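Local coordinates for protein alpha-Amylase (Thermotoga maritima, PDB 2B5D) that is an alpha-amylase-type carbohydrate-active enzyme of glycoside hydrolase family 57, found as an assembly of four chains, at residues 272-277 against 282-287. Sequence-based numbering, arbitrary orientation.
Sequences EYIKDY and GVRINT
I274 and R284 carry a largely nonpolar side-chain contact in which segment 272-277, which begins on the short helix 271-274, rests against the extended loop 282-287, its centre about 28 Å from the centre of the chain. The evidence for a light contact is a total of 228 Å² buried, with van der Waals approaches and no polar bond between the segments. I274 points at the loop, and its two branches part: CG2 lies 3.3 Å from R284 NH1, whereas CD1 reaches 4.4 Å to T287 CG2. With CG1 anti to the backbone N (chi1 -157°), CG2 sits between N and the carbonyl carbon. The R284 chain, bent at chi2 (-83°), crosses I274 at about a right angle, and the methyl meets the guanidinium obliquely. NH1 is hydrogen-bonded to the carbonyl oxygens of G266 and R269, two grips that tie the loop to helix 265-268 and the residues following it.

At one margin K275 CE passes 4.3 Å from G282 CA; at the positive phi of G282 (91°), a side-chain carbon would press against the carbonyl oxygen of the preceding residue. At the other, Y277 O lies 4.4 Å from I285 CD1. The Y277 ring departs toward helix 68-91, where its hydroxyl bonds E83 and K87. T287 OG1 bonds D264, while its methyl faces I274.

The backbone bond from Y277 N to I274 O, 3.1 Å, spans three residues and holds the chain coiled through Y277. A four-residue irregular link joins the two segments, making this local packing of a short helical segment on the loop that follows it in sequence, within the family 57 region.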
# COMPACT_ATOMS: atom_id res chain seq x y z
N GLU A 272 6.51 -6.10 27.70
CA GLU A 272 6.73 -5.13 28.78
C GLU A 272 8.19 -5.08 29.18
O GLU A 272 8.72 -4.02 29.52
CB GLU A 272 5.83 -5.39 29.99
CG GLU A 272 5.40 -4.09 30.69
CD GLU A 272 4.68 -4.31 32.01
OE1 GLU A 272 4.87 -5.39 32.62
OE2 GLU A 272 3.92 -3.41 32.44
N TYR A 273 8.83 -6.25 29.13
CA TYR A 273 10.27 -6.38 29.36
C TYR A 273 11.08 -5.59 28.32
O TYR A 273 12.02 -4.85 28.66
CB TYR A 273 10.66 -7.86 29.32
CG TYR A 273 12.13 -8.11 29.54
CD1 TYR A 273 13.06 -7.90 28.52
CD2 TYR A 273 12.59 -8.55 30.78
CE1 TYR A 273 14.42 -8.12 28.73
CE2 TYR A 273 13.94 -8.78 30.99
CZ TYR A 273 14.85 -8.57 29.96
OH TYR A 273 16.18 -8.80 30.18
N ILE A 274 10.69 -5.74 27.05
CA ILE A 274 11.53 -5.39 25.91
C ILE A 274 11.24 -4.03 25.26
O ILE A 274 12.01 -3.58 24.41
CB ILE A 274 11.55 -6.56 24.85
CG1 ILE A 274 12.81 -6.50 23.97
CG2 ILE A 274 10.24 -6.61 24.03
CD1 ILE A 274 14.12 -6.75 24.72
N LYS A 275 10.17 -3.37 25.72
CA LYS A 275 9.58 -2.15 25.11
C LYS A 275 10.52 -1.03 24.65
O LYS A 275 10.42 -0.56 23.52
CB LYS A 275 8.46 -1.58 26.03
CG LYS A 275 7.81 -0.22 25.59
CD LYS A 275 7.30 -0.18 24.11
CE LYS A 275 6.08 -1.09 23.85
NZ LYS A 275 4.78 -0.46 24.24
N ASP A 276 11.43 -0.59 25.53
CA ASP A 276 12.32 0.52 25.18
C ASP A 276 13.71 0.08 24.66
O ASP A 276 14.73 0.74 24.93
CB ASP A 276 12.42 1.52 26.34
CG ASP A 276 12.88 0.88 27.62
OD1 ASP A 276 12.78 -0.37 27.73
OD2 ASP A 276 13.33 1.62 28.51
N TYR A 277 13.73 -1.03 23.93
CA TYR A 277 14.90 -1.46 23.17
C TYR A 277 14.50 -1.82 21.75
O TYR A 277 15.36 -2.01 20.89
CB TYR A 277 15.61 -2.63 23.85
CG TYR A 277 15.86 -2.40 25.32
CD1 TYR A 277 15.07 -3.02 26.29
CD2 TYR A 277 16.88 -1.53 25.75
CE1 TYR A 277 15.30 -2.81 27.64
CE2 TYR A 277 17.10 -1.31 27.10
CZ TYR A 277 16.31 -1.95 28.04
OH TYR A 277 16.52 -1.74 29.37
N GLY A 282 6.66 0.81 18.96
CA GLY A 282 6.21 -0.44 19.60
C GLY A 282 6.42 -1.71 18.77
O GLY A 282 6.20 -2.82 19.27
N VAL A 283 6.85 -1.55 17.51
CA VAL A 283 7.14 -2.69 16.62
C VAL A 283 8.45 -3.41 16.95
O VAL A 283 9.49 -2.77 17.20
CB VAL A 283 7.13 -2.33 15.10
CG1 VAL A 283 5.72 -2.50 14.50
CG2 VAL A 283 7.67 -0.92 14.86
N ARG A 284 8.37 -4.76 16.94
CA ARG A 284 9.49 -5.66 17.24
C ARG A 284 10.58 -5.54 16.17
O ARG A 284 10.30 -5.59 14.97
CB ARG A 284 9.01 -7.12 17.26
CG ARG A 284 7.82 -7.43 18.16
CD ARG A 284 8.27 -7.62 19.57
NE ARG A 284 7.36 -8.46 20.35
CZ ARG A 284 7.70 -9.05 21.49
NH1 ARG A 284 8.93 -8.90 21.97
NH2 ARG A 284 6.82 -9.79 22.15
N ILE A 285 11.82 -5.38 16.63
CA ILE A 285 13.00 -5.34 15.75
C ILE A 285 14.14 -6.09 16.43
O ILE A 285 14.00 -6.51 17.58
CB ILE A 285 13.47 -3.88 15.46
CG1 ILE A 285 13.88 -3.18 16.76
CG2 ILE A 285 12.42 -3.10 14.63
CD1 ILE A 285 14.62 -1.89 16.54
N ASN A 286 15.26 -6.24 15.71
CA ASN A 286 16.47 -6.88 16.24
C ASN A 286 17.19 -5.99 17.24
O ASN A 286 17.24 -4.76 17.08
CB ASN A 286 17.43 -7.31 15.10
CG ASN A 286 16.99 -8.61 14.40
OD1 ASN A 286 17.31 -8.84 13.24
ND2 ASN A 286 16.27 -9.46 15.11
N THR A 287 17.74 -6.63 18.27
CA THR A 287 18.43 -5.94 19.36
C THR A 287 19.94 -6.11 19.25
O THR A 287 20.71 -5.24 19.66
CB THR A 287 17.97 -6.47 20.76
OG1 THR A 287 18.26 -7.87 20.87
CG2 THR A 287 16.49 -6.27 20.99